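PDB 2O6W: repeat Five Residue (Rfr) protein or pentapeptide repeat protein, which is of unknown function but folds into a right-handed quadrilateral beta helix built from tandem five-residue repeats, as in other cyanobacterial pentapeptide repeat proteins. Local coordinates for residues L32-P37 / T45-M50; D57-N62 / S75-N80; S71-I76 / S89-E94; E94-I99 / Q114-E119. All blocks are in the same frame, centred on the assembly; numbering follows the deposited sequence.

Contact 1. Residues L32-P37 / T45-M50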
loop_
_atom_site.group_PDB
_atom_site.type_symbol
_atom_site.label_atom_id
_atom_site.label_comp_id
_atom_site.label_asym_id
_atom_site.label_seq_id
_atom_site.Cartn_x
_atom_site.Cartn_y
_atom_site.Cartn_z
ATOM N N LEU A 32 8.790 -0.611 -6.382
ATOM C CA LEU A 32 9.700 -1.065 -7.433
ATOM C C LEU A 32 10.012 0.011 -8.465
ATOM O O LEU A 32 10.483 -0.300 -9.551
ATOM C CB LEU A 32 9.110 -2.272 -8.162
ATOM C CG LEU A 32 9.262 -3.635 -7.501
ATOM C CD1 LEU A 32 8.549 -4.686 -8.340
ATOM C CD2 LEU A 32 10.745 -3.975 -7.361
ATOM N N LYS A 33 9.753 1.270 -8.142
ATOM C CA LYS A 33 10.016 2.330 -9.099
ATOM C C LYS A 33 11.391 2.959 -8.965
ATOM O O LYS A 33 12.070 3.188 -9.959
ATOM C CB LYS A 33 8.957 3.423 -8.999
ATOM C CG LYS A 33 7.621 3.044 -9.600
ATOM C CD LYS A 33 6.680 4.230 -9.611
ATOM C CE LYS A 33 5.406 3.916 -10.382
ATOM N NZ LYS A 33 4.525 5.111 -10.485
ATOM N N TYR A 34 11.808 3.237 -7.740
ATOM C CA TYR A 34 13.097 3.865 -7.543
ATOM C C TYR A 34 13.910 3.196 -6.460
ATOM O O TYR A 34 13.455 2.264 -5.798
ATOM C CB TYR A 34 12.915 5.337 -7.165
ATOM C CG TYR A 34 11.942 6.105 -8.022
ATOM C CD1 TYR A 34 10.600 6.245 -7.643
ATOM C CD2 TYR A 34 12.368 6.730 -9.197
ATOM C CE1 TYR A 34 9.712 7.000 -8.413
ATOM C CE2 TYR A 34 11.491 7.479 -9.972
ATOM C CZ TYR A 34 10.168 7.615 -9.579
ATOM O OH TYR A 34 9.315 8.375 -10.353
ATOM N N ARG A 35 15.126 3.698 -6.287
ATOM C CA ARG A 35 16.033 3.212 -5.265
ATOM C C ARG A 35 16.990 4.358 -4.945
ATOM O O ARG A 35 17.351 5.140 -5.829
ATOM C CB ARG A 35 16.798 1.978 -5.759
ATOM C CG ARG A 35 17.752 2.234 -6.906
ATOM C CD ARG A 35 18.430 0.947 -7.371
ATOM N NE ARG A 35 19.409 1.215 -8.425
ATOM C CZ ARG A 35 20.588 1.799 -8.221
ATOM N NH1 ARG A 35 20.948 2.174 -6.999
ATOM N NH2 ARG A 35 21.406 2.024 -9.243
ATOM N N ILE A 36 17.378 4.476 -3.678
ATOM C CA ILE A 36 18.300 5.531 -3.254
ATOM C C ILE A 36 19.625 4.926 -2.801
ATOM O O ILE A 36 19.729 4.391 -1.691
ATOM C CB ILE A 36 17.726 6.382 -2.078
ATOM C CG1 ILE A 36 16.513 7.198 -2.546
ATOM C CG2 ILE A 36 18.799 7.332 -1.550
ATOM C CD1 ILE A 36 15.284 6.365 -2.889
ATOM N N PRO A 37 20.658 5.002 -3.661
ATOM C CA PRO A 37 21.997 4.472 -3.375
ATOM C C PRO A 37 22.806 5.372 -2.434
ATOM O O PRO A 37 22.803 5.182 -1.215
ATOM C CB PRO A 37 22.625 4.376 -4.763
ATOM C CG PRO A 37 22.055 5.580 -5.441
ATOM C CD PRO A 37 20.590 5.516 -5.042
ATOM N N THR A 45 17.955 9.639 -5.990
ATOM C CA THR A 45 16.862 8.760 -6.386
ATOM C C THR A 45 16.879 8.477 -7.886
ATOM O O THR A 45 16.860 9.397 -8.706
ATOM C CB THR A 45 15.497 9.372 -6.006
ATOM O OG1 THR A 45 14.446 8.477 -6.386
ATOM C CG2 THR A 45 15.305 10.718 -6.698
ATOM N N THR A 46 16.909 7.195 -8.237
ATOM C CA THR A 46 16.943 6.779 -9.634
ATOM C C THR A 46 16.176 5.483 -9.884
ATOM O O THR A 46 16.170 4.581 -9.045
ATOM C CB THR A 46 18.400 6.576 -10.108
ATOM O OG1 THR A 46 18.403 5.984 -11.414
ATOM C CG2 THR A 46 19.152 5.674 -9.143
ATOM N N PRO A 47 15.506 5.382 -11.045
ATOM C CA PRO A 47 14.737 4.190 -11.406
ATOM C C PRO A 47 15.642 3.093 -11.963
ATOM O O PRO A 47 15.327 1.906 -11.876
ATOM C CB PRO A 47 13.762 4.722 -12.449
ATOM C CG PRO A 47 14.577 5.752 -13.145
ATOM C CD PRO A 47 15.255 6.473 -12.004
ATOM N N PHE A 48 16.771 3.507 -12.527
ATOM C CA PHE A 48 17.732 2.579 -13.111
ATOM C C PHE A 48 18.306 1.633 -12.063
ATOM O O PHE A 48 18.647 2.048 -10.954
ATOM C CB PHE A 48 18.862 3.359 -13.790
ATOM C CG PHE A 48 18.374 4.395 -14.764
ATOM C CD1 PHE A 48 17.556 4.034 -15.833
ATOM C CD2 PHE A 48 18.712 5.736 -14.600
ATOM C CE1 PHE A 48 17.076 4.995 -16.723
ATOM C CE2 PHE A 48 18.239 6.707 -15.483
ATOM C CZ PHE A 48 17.419 6.335 -16.548
ATOM N N GLY A 49 18.408 0.357 -12.427
ATOM C CA GLY A 49 18.931 -0.641 -11.510
ATOM C C GLY A 49 17.810 -1.396 -10.822
ATOM O O GLY A 49 18.051 -2.206 -9.925
HETATM N N MSE A 50 16.577 -1.125 -11.244
HETATM C CA MSE A 50 15.399 -1.769 -10.672
HETATM C C MSE A 50 14.853 -2.855 -11.599
HETATM O O MSE A 50 13.855 -3.510 -11.287
HETATM C CB MSE A 50 14.306 -0.729 -10.401
HETATM C CG MSE A 50 14.644 0.282 -9.310
HETATM SE SE MSE A 50 14.966 -0.541 -7.582
HETATM C CE MSE A 50 13.154 -1.045 -7.136
#
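Arg35 and Thr46 pair their backbones as a single antiparallel hydrogen-bonded bridge in an irregular loop that leaves the pentapeptide-repeat beta helix; the chain reverses between the two segments, and a type II turn from Pro47 to Met50 follows the bridge. The evidence is a pair of bonds: Thr46 N to Arg35 O at 3.2 Å, nearly straight at 167°, and a weak return bond from Arg35 N to Thr46 O. Arg35 NE then donates to Phe48 O in the turn at 2.8 Å, on a lone pair in the carbonyl plane, although that oxygen lies 31° out of the guanidinium plane. CG of Arg35 sits between the backbone N and the carbonyl carbon (chi1 66°), and from there the chain runs extended to NE. Thr46 CG2 lies over one guanidinium face. Selenomethionine Met50 runs past Arg35 in the opposite direction, with SE 3.6 Å from Arg35 CB. Behind these groups, an ST turn, Phe48 N donating to Thr46 OG1, leads into the Pro47-Met50 turn and helps to present Phe48 O to Arg35. Lys33 NZ ties the loop to the coils through salt bridges with Asp92 and Glu94. Met50 CE rests 3.5 Å from Leu32 CA and 3.8 Å from Leu32 CD2.

Contact 2. Residues D57-N62 / S75-N80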
loop_
_atom_site.group_PDB
_atom_site.type_symbol
_atom_site.label_atom_id
_atom_site.label_comp_id
_atom_site.label_asym_id
_atom_site.label_seq_id
_atom_site.Cartn_x
_atom_site.Cartn_y
_atom_site.Cartn_z
ATOM N N ASP A 57 6.506 -8.126 -0.276
ATOM C CA ASP A 57 5.372 -9.005 -0.024
ATOM C C ASP A 57 4.787 -8.817 1.379
ATOM O O ASP A 57 5.413 -9.168 2.386
ATOM C CB ASP A 57 5.798 -10.462 -0.217
ATOM C CG ASP A 57 4.624 -11.384 -0.424
ATOM O OD1 ASP A 57 3.576 -11.173 0.225
ATOM O OD2 ASP A 57 4.746 -12.342 -1.228
ATOM N N LEU A 58 3.577 -8.272 1.433
ATOM C CA LEU A 58 2.896 -8.031 2.697
ATOM C C LEU A 58 1.552 -8.756 2.760
ATOM O O LEU A 58 0.578 -8.249 3.325
ATOM C CB LEU A 58 2.710 -6.521 2.908
ATOM C CG LEU A 58 3.989 -5.716 3.204
ATOM C CD1 LEU A 58 3.710 -4.221 3.114
ATOM C CD2 LEU A 58 4.506 -6.074 4.594
ATOM N N THR A 59 1.521 -9.949 2.174
ATOM C CA THR A 59 0.333 -10.792 2.146
ATOM C C THR A 59 -0.130 -11.071 3.561
ATOM O O THR A 59 0.682 -11.394 4.433
ATOM C CB THR A 59 0.623 -12.161 1.480
ATOM O OG1 THR A 59 0.976 -11.965 0.107
ATOM C CG2 THR A 59 -0.595 -13.082 1.579
ATOM N N ARG A 60 -1.439 -10.961 3.767
ATOM C CA ARG A 60 -2.073 -11.201 5.058
ATOM C C ARG A 60 -1.516 -10.365 6.212
ATOM O O ARG A 60 -1.757 -10.675 7.379
ATOM C CB ARG A 60 -1.992 -12.688 5.415
ATOM C CG ARG A 60 -2.731 -13.628 4.443
ATOM C CD ARG A 60 -2.748 -15.071 4.960
ATOM N NE ARG A 60 -1.400 -15.536 5.283
ATOM C CZ ARG A 60 -0.528 -15.983 4.384
ATOM N NH1 ARG A 60 -0.864 -16.036 3.099
ATOM N NH2 ARG A 60 0.684 -16.358 4.767
ATOM N N ALA A 61 -0.771 -9.309 5.898
ATOM C CA ALA A 61 -0.215 -8.460 6.946
ATOM C C ALA A 61 -1.307 -7.573 7.543
ATOM O O ALA A 61 -2.303 -7.267 6.887
ATOM C CB ALA A 61 0.909 -7.598 6.389
ATOM N N ASN A 62 -1.126 -7.172 8.795
ATOM C CA ASN A 62 -2.087 -6.299 9.447
ATOM C C ASN A 62 -1.402 -4.948 9.637
ATOM O O ASN A 62 -0.445 -4.833 10.398
ATOM C CB ASN A 62 -2.513 -6.851 10.807
ATOM C CG ASN A 62 -3.750 -6.148 11.360
ATOM O OD1 ASN A 62 -3.913 -4.931 11.216
ATOM N ND2 ASN A 62 -4.617 -6.906 12.010
ATOM N N SER A 75 3.710 -1.627 -6.930
ATOM C CA SER A 75 3.803 -3.066 -7.175
ATOM C C SER A 75 3.840 -3.907 -5.903
ATOM O O SER A 75 4.188 -5.088 -5.940
ATOM C CB SER A 75 5.039 -3.376 -8.023
ATOM O OG SER A 75 4.966 -2.710 -9.275
ATOM N N ILE A 76 3.470 -3.308 -4.781
ATOM C CA ILE A 76 3.476 -4.026 -3.518
ATOM C C ILE A 76 2.395 -5.101 -3.483
ATOM O O ILE A 76 1.366 -4.987 -4.158
ATOM C CB ILE A 76 3.252 -3.063 -2.340
ATOM C CG1 ILE A 76 3.814 -3.671 -1.057
ATOM C CG2 ILE A 76 1.768 -2.790 -2.179
ATOM C CD1 ILE A 76 4.013 -2.659 0.040
ATOM N N ILE A 77 2.630 -6.139 -2.686
ATOM C CA ILE A 77 1.676 -7.237 -2.555
ATOM C C ILE A 77 0.968 -7.180 -1.196
ATOM O O ILE A 77 1.544 -7.512 -0.159
ATOM C CB ILE A 77 2.390 -8.599 -2.728
ATOM C CG1 ILE A 77 3.095 -8.633 -4.090
ATOM C CG2 ILE A 77 1.386 -9.741 -2.666
ATOM C CD1 ILE A 77 3.879 -9.894 -4.343
ATOM N N LEU A 78 -0.285 -6.735 -1.223
ATOM C CA LEU A 78 -1.096 -6.615 -0.020
ATOM C C LEU A 78 -2.330 -7.502 -0.125
ATOM O O LEU A 78 -3.413 -7.151 0.350
ATOM C CB LEU A 78 -1.520 -5.156 0.189
ATOM C CG LEU A 78 -0.432 -4.204 0.694
ATOM C CD1 LEU A 78 -0.929 -2.769 0.639
ATOM C CD2 LEU A 78 -0.054 -4.575 2.121
ATOM N N GLU A 79 -2.169 -8.657 -0.757
ATOM C CA GLU A 79 -3.284 -9.578 -0.916
ATOM C C GLU A 79 -3.777 -10.042 0.453
ATOM O O GLU A 79 -2.984 -10.411 1.313
ATOM C CB GLU A 79 -2.852 -10.771 -1.770
ATOM C CG GLU A 79 -3.975 -11.736 -2.103
ATOM C CD GLU A 79 -3.599 -12.712 -3.208
ATOM O OE1 GLU A 79 -4.444 -13.572 -3.553
ATOM O OE2 GLU A 79 -2.463 -12.622 -3.737
ATOM N N ASN A 80 -5.088 -9.991 0.649
ATOM C CA ASN A 80 -5.706 -10.404 1.900
ATOM C C ASN A 80 -5.110 -9.693 3.111
ATOM O O ASN A 80 -5.086 -10.231 4.219
ATOM C CB ASN A 80 -5.585 -11.918 2.054
ATOM C CG ASN A 80 -6.374 -12.667 0.995
ATOM O OD1 ASN A 80 -6.065 -13.812 0.661
ATOM N ND2 ASN A 80 -7.407 -12.021 0.464
HETATM O O HOH W 1 -0.107 -13.389 -1.950
HETATM O O HOH W 2 -3.133 -15.217 1.187
#
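Successive coils of the right-handed beta helix stack here, Asp57 over Ile77, Leu58 over Leu78 and Thr59 over Glu79, with a type II turn from Leu58 to Ala61 marking a corner. The touching parts run 18° apart, and two backbone bonds join them: Leu58 N to Ile77 O at 2.7 Å, and Arg60 N to Glu79 O at 3.0 Å, nearly straight at 170°. Towards the interior, Leu58 and Leu78 lie side by side pointing the same way, Leu58 CB 3.5 Å from Leu78 CD2, while Leu58 CD1 meets Ile76 CD1 at 3.5 Å, the two side chains crossing at a slant. On the outer side Ile77 sits under an Asx turn. Its CG2 comes within 3.6 Å of Thr59 OG1 and also approaches Asp57 OD1. That carboxylate oxygen takes two bonds, from Thr59 N nearly along its C-O axis and from Thr59 OG1 on the syn lone pair, which would hold the carboxylate against rotation. Asp57 CG, anti to the backbone N (chi1 -161°), places the carboxylate beside Thr59. One water links Thr59 to Glu79; another accepts from Arg60 NH1 at the guanidinium edge and donates to Asn80 OD1, 3.3 Å away.

Contact 3. Residues S71-I76 / S89-E94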
loop_
_atom_site.group_PDB
_atom_site.type_symbol
_atom_site.label_atom_id
_atom_site.label_comp_id
_atom_site.label_asym_id
_atom_site.label_seq_id
_atom_site.Cartn_x
_atom_site.Cartn_y
_atom_site.Cartn_z
ATOM N N SER A 71 4.171 7.316 1.277
ATOM C CA SER A 71 5.094 6.210 1.067
ATOM C C SER A 71 4.944 5.624 -0.341
ATOM O O SER A 71 3.863 5.668 -0.932
ATOM C CB SER A 71 4.841 5.113 2.101
ATOM O OG SER A 71 5.461 5.421 3.338
ATOM N N ASP A 72 6.033 5.094 -0.885
ATOM C CA ASP A 72 5.992 4.477 -2.206
ATOM C C ASP A 72 5.684 2.996 -1.966
ATOM O O ASP A 72 6.427 2.305 -1.265
ATOM C CB ASP A 72 7.349 4.615 -2.918
ATOM C CG ASP A 72 7.306 4.154 -4.382
ATOM O OD1 ASP A 72 6.553 3.197 -4.703
ATOM O OD2 ASP A 72 8.046 4.735 -5.214
ATOM N N LEU A 73 4.589 2.519 -2.549
ATOM C CA LEU A 73 4.178 1.129 -2.401
ATOM C C LEU A 73 3.932 0.519 -3.782
ATOM O O LEU A 73 3.158 -0.431 -3.927
ATOM C CB LEU A 73 2.889 1.053 -1.567
ATOM C CG LEU A 73 2.917 1.793 -0.219
ATOM C CD1 LEU A 73 1.549 1.733 0.459
ATOM C CD2 LEU A 73 3.980 1.182 0.668
ATOM N N SER A 74 4.591 1.061 -4.797
ATOM C CA SER A 74 4.396 0.566 -6.154
ATOM C C SER A 74 4.661 -0.933 -6.305
ATOM O O SER A 74 5.679 -1.445 -5.850
ATOM C CB SER A 74 5.250 1.374 -7.152
ATOM O OG SER A 74 6.612 1.434 -6.772
ATOM N N SER A 75 3.710 -1.627 -6.930
ATOM C CA SER A 75 3.803 -3.066 -7.175
ATOM C C SER A 75 3.840 -3.907 -5.903
ATOM O O SER A 75 4.188 -5.088 -5.940
ATOM C CB SER A 75 5.039 -3.376 -8.023
ATOM O OG SER A 75 4.966 -2.710 -9.275
ATOM N N ILE A 76 3.470 -3.308 -4.781
ATOM C CA ILE A 76 3.476 -4.026 -3.518
ATOM C C ILE A 76 2.395 -5.101 -3.483
ATOM O O ILE A 76 1.366 -4.987 -4.158
ATOM C CB ILE A 76 3.252 -3.063 -2.340
ATOM C CG1 ILE A 76 3.814 -3.671 -1.057
ATOM C CG2 ILE A 76 1.768 -2.790 -2.179
ATOM C CD1 ILE A 76 4.013 -2.659 0.040
ATOM N N SER A 89 -2.785 8.016 2.415
ATOM C CA SER A 89 -2.883 9.214 1.587
ATOM C C SER A 89 -1.567 9.583 0.902
ATOM O O SER A 89 -0.482 9.452 1.474
ATOM C CB SER A 89 -3.411 10.404 2.401
ATOM O OG SER A 89 -2.611 10.647 3.538
ATOM N N GLU A 90 -1.690 10.030 -0.342
ATOM C CA GLU A 90 -0.558 10.416 -1.175
ATOM C C GLU A 90 0.481 9.313 -1.338
ATOM O O GLU A 90 1.664 9.584 -1.531
ATOM C CB GLU A 90 0.086 11.690 -0.633
ATOM C CG GLU A 90 -0.898 12.835 -0.573
ATOM C CD GLU A 90 -0.236 14.197 -0.527
ATOM O OE1 GLU A 90 -0.972 15.193 -0.337
ATOM O OE2 GLU A 90 1.007 14.275 -0.693
ATOM N N THR A 91 0.039 8.064 -1.258
ATOM C CA THR A 91 0.952 6.947 -1.445
ATOM C C THR A 91 0.954 6.542 -2.913
ATOM O O THR A 91 0.015 6.837 -3.658
ATOM C CB THR A 91 0.545 5.705 -0.615
ATOM O OG1 THR A 91 -0.806 5.323 -0.933
ATOM C CG2 THR A 91 0.679 5.996 0.870
ATOM N N ASP A 92 2.016 5.872 -3.334
ATOM C CA ASP A 92 2.099 5.409 -4.710
ATOM C C ASP A 92 1.759 3.918 -4.653
ATOM O O ASP A 92 2.551 3.117 -4.171
ATOM C CB ASP A 92 3.514 5.625 -5.265
ATOM C CG ASP A 92 3.621 5.301 -6.753
ATOM O OD1 ASP A 92 2.799 4.502 -7.251
ATOM O OD2 ASP A 92 4.541 5.830 -7.426
ATOM N N LEU A 93 0.566 3.554 -5.115
ATOM C CA LEU A 93 0.140 2.157 -5.122
ATOM C C LEU A 93 -0.012 1.630 -6.553
ATOM O O LEU A 93 -0.829 0.750 -6.821
ATOM C CB LEU A 93 -1.178 2.002 -4.347
ATOM C CG LEU A 93 -0.990 1.833 -2.831
ATOM C CD1 LEU A 93 -2.247 2.216 -2.066
ATOM C CD2 LEU A 93 -0.597 0.387 -2.543
ATOM N N GLU A 94 0.783 2.169 -7.472
ATOM C CA GLU A 94 0.714 1.735 -8.856
ATOM C C GLU A 94 1.027 0.247 -9.012
ATOM O O GLU A 94 2.003 -0.252 -8.460
ATOM C CB GLU A 94 1.662 2.557 -9.726
ATOM C CG GLU A 94 1.637 2.131 -11.182
ATOM C CD GLU A 94 2.050 3.235 -12.137
ATOM O OE1 GLU A 94 2.110 2.960 -13.355
ATOM O OE2 GLU A 94 2.307 4.373 -11.678
#
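Segments 71-76 and 89-94 are bridged backbone to backbone at Asp72 and Asp92, whose CA atoms lie 4.7 Å apart, one coil of the beta helix above the next. Three bonds set the register: Asp92 N to Ser71 O, Leu73 N to Asp92 O at 2.7 Å, and Ser75 N to Glu94 O, also 2.7 Å. A type II turn from Leu73 to Ile76 forms the corner. Inside the coil, Leu73 and Leu93 lie side by side, pointing the same way, Leu73 CB 3.7 Å from Leu93 CD2, and the same CD2 touches Ile76 CG2. Outside, the two aspartates repeat one arrangement: each CG lies anti to its backbone N (chi1 -172° and -174°), and each OD1 closes an Asx turn. The carboxylate planes of Asp72 and Asp92 are 10° apart. Asp72 OD1 receives Ser74 N at 2.9 Å and Ser74 OG at 2.7 Å; Asp92 OD1 receives Glu94 N. An alanine at Asp72 would probably leave Ser74 N and OG without this acceptor, so that the corner would be less firmly held. This alignment brings like charges together, Asp72 OD2 and Asp92 OD2 being 4.3 Å apart. Lys33 forms salt bridges with both Asp92 and Glu94, and its positive charge is likely to offset part of the repulsion between the neighbouring carboxylates.

Contact 4. Residues E94-I99 / Q114-E119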
loop_
_atom_site.group_PDB
_atom_site.type_symbol
_atom_site.label_atom_id
_atom_site.label_comp_id
_atom_site.label_asym_id
_atom_site.label_seq_id
_atom_site.Cartn_x
_atom_site.Cartn_y
_atom_site.Cartn_z
ATOM N N GLU A 94 0.783 2.169 -7.472
ATOM C CA GLU A 94 0.714 1.735 -8.856
ATOM C C GLU A 94 1.027 0.247 -9.012
ATOM O O GLU A 94 2.003 -0.252 -8.460
ATOM C CB GLU A 94 1.662 2.557 -9.726
ATOM C CG GLU A 94 1.637 2.131 -11.182
ATOM C CD GLU A 94 2.050 3.235 -12.137
ATOM O OE1 GLU A 94 2.110 2.960 -13.355
ATOM O OE2 GLU A 94 2.307 4.373 -11.678
ATOM N N ASN A 95 0.171 -0.444 -9.763
ATOM C CA ASN A 95 0.304 -1.875 -10.026
ATOM C C ASN A 95 0.352 -2.691 -8.749
ATOM O O ASN A 95 0.883 -3.800 -8.722
ATOM C CB ASN A 95 1.559 -2.160 -10.858
ATOM C CG ASN A 95 1.596 -1.356 -12.137
ATOM O OD1 ASN A 95 0.619 -1.326 -12.896
ATOM N ND2 ASN A 95 2.721 -0.698 -12.387
ATOM N N ALA A 96 -0.205 -2.141 -7.681
ATOM C CA ALA A 96 -0.203 -2.847 -6.417
ATOM C C ALA A 96 -1.245 -3.952 -6.438
ATOM O O ALA A 96 -2.208 -3.907 -7.203
ATOM C CB ALA A 96 -0.490 -1.888 -5.290
ATOM N N ILE A 97 -1.047 -4.953 -5.598
ATOM C CA ILE A 97 -1.996 -6.042 -5.534
ATOM C C ILE A 97 -2.745 -5.950 -4.219
ATOM O O ILE A 97 -2.188 -6.232 -3.162
ATOM C CB ILE A 97 -1.283 -7.400 -5.642
ATOM C CG1 ILE A 97 -0.691 -7.548 -7.052
ATOM C CG2 ILE A 97 -2.254 -8.530 -5.349
ATOM C CD1 ILE A 97 0.160 -8.788 -7.226
ATOM N N LEU A 98 -4.008 -5.541 -4.282
ATOM C CA LEU A 98 -4.815 -5.418 -3.075
ATOM C C LEU A 98 -6.022 -6.353 -3.090
ATOM O O LEU A 98 -7.067 -6.039 -2.524
ATOM C CB LEU A 98 -5.270 -3.967 -2.900
ATOM C CG LEU A 98 -4.169 -2.968 -2.500
ATOM C CD1 LEU A 98 -4.521 -1.586 -3.007
ATOM C CD2 LEU A 98 -3.990 -2.963 -0.978
ATOM N N ILE A 99 -5.868 -7.507 -3.732
ATOM C CA ILE A 99 -6.948 -8.485 -3.818
ATOM C C ILE A 99 -7.438 -8.914 -2.440
ATOM O O ILE A 99 -6.652 -9.330 -1.593
ATOM C CB ILE A 99 -6.501 -9.737 -4.588
ATOM C CG1 ILE A 99 -6.130 -9.348 -6.018
ATOM C CG2 ILE A 99 -7.620 -10.774 -4.607
ATOM C CD1 ILE A 99 -5.537 -10.490 -6.817
ATOM N N GLN A 114 -3.103 3.591 -10.084
ATOM C CA GLN A 114 -3.042 3.195 -11.483
ATOM C C GLN A 114 -2.577 1.758 -11.645
ATOM O O GLN A 114 -1.550 1.353 -11.095
ATOM C CB GLN A 114 -2.109 4.122 -12.260
ATOM C CG GLN A 114 -2.201 3.943 -13.766
ATOM C CD GLN A 114 -1.307 4.908 -14.512
ATOM O OE1 GLN A 114 -0.084 4.835 -14.416
ATOM N NE2 GLN A 114 -1.912 5.828 -15.251
ATOM N N GLY A 115 -3.352 0.997 -12.409
ATOM C CA GLY A 115 -3.022 -0.387 -12.652
ATOM C C GLY A 115 -3.106 -1.258 -11.419
ATOM O O GLY A 115 -2.735 -2.421 -11.472
ATOM N N ALA A 116 -3.587 -0.714 -10.305
ATOM C CA ALA A 116 -3.691 -1.504 -9.082
ATOM C C ALA A 116 -4.873 -2.456 -9.147
ATOM O O ALA A 116 -5.885 -2.168 -9.796
ATOM C CB ALA A 116 -3.822 -0.596 -7.865
ATOM N N ASN A 117 -4.742 -3.589 -8.466
ATOM C CA ASN A 117 -5.800 -4.592 -8.441
ATOM C C ASN A 117 -6.463 -4.643 -7.065
ATOM O O ASN A 117 -5.841 -5.047 -6.087
ATOM C CB ASN A 117 -5.225 -5.974 -8.770
ATOM C CG ASN A 117 -6.310 -7.006 -9.038
ATOM O OD1 ASN A 117 -7.476 -6.799 -8.691
ATOM N ND2 ASN A 117 -5.932 -8.125 -9.648
ATOM N N LEU A 118 -7.725 -4.238 -7.000
ATOM C CA LEU A 118 -8.459 -4.249 -5.744
ATOM C C LEU A 118 -9.652 -5.196 -5.743
ATOM O O LEU A 118 -10.624 -4.954 -5.036
ATOM C CB LEU A 118 -8.949 -2.836 -5.394
ATOM C CG LEU A 118 -7.906 -1.847 -4.860
ATOM C CD1 LEU A 118 -6.865 -1.569 -5.935
ATOM C CD2 LEU A 118 -8.595 -0.558 -4.433
ATOM N N GLU A 119 -9.580 -6.279 -6.511
ATOM C CA GLU A 119 -10.692 -7.227 -6.582
ATOM C C GLU A 119 -11.160 -7.724 -5.214
ATOM O O GLU A 119 -10.357 -8.156 -4.387
ATOM C CB GLU A 119 -10.326 -8.432 -7.455
ATOM C CG GLU A 119 -11.533 -9.293 -7.840
ATOM C CD GLU A 119 -11.188 -10.385 -8.847
ATOM O OE1 GLU A 119 -10.473 -10.082 -9.833
ATOM O OE2 GLU A 119 -11.647 -11.539 -8.671
HETATM O O HOH W 3 0.765 6.909 -13.058
#
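Asn117 O receives Leu98 N at 2.6 Å, the shortest backbone bond joining these two coils of the beta helix. Asn117 N returns a bond to Ala96 O at 2.8 Å, almost straight, and Asn95 N donates to Gln114 O. The segments run 1° apart, and equivalent residues lie one above the other. Leu98 and Leu118 lie side by side in the interior, Leu98 CD1 3.8 Å from Leu118 CD1. The neighbouring methyls of Ala96 and Ala116 lie beside them. Outside, the Asn117 amide turns back on its own chain: CG is anti to the backbone N (chi1 -168°), and OD1 accepts from Glu119 N at 3.1 Å in an Asx turn and also hydrogen-bonds His137 ND1. Asn117 ND2 lies 3.7 Å from CD1 of Ile99, whose side chain passes at a slant across that of Asn117. A leucine in place of Asn117 would probably leave Glu119 N and His137 without their acceptor. Gly115 has positive phi, and a CB there would clash with Asn95 OD1. Glu94 OE1 and Gln114 OE1 approach to 3.1 Å as two acceptors, their planes 84° apart. A water donating to Gln114 OE1 and Glu94 OE2, together with the Lys33 salt bridge to Glu94, probably eases this oxygen-to-oxygen approach.

How the contacts relate
Contacts 2, 3 and 4 belong to the same stack of coils, whereas contact 1 is a loop on its flank. Contacts 2 and 3 share Ser75 and Ile76, with centres about 12 Å apart; contacts 3 and 4 share Glu94, with centres about 10 Å apart. Contact 2 continues directly into contact 4 through Leu78 N to Ile97 O at 2.8 Å and through Leu78 CD1 against Leu98 CD2 at 3.5 Å, extending the interior leucine column. Contact 1, its centre about 14 Å from that of contact 3, meets the coils through Lys33 NZ and Glu94 OE2 at 2.6 Å. Leu32 CD1 also packs on Ser75 CB, 3.8 Å away.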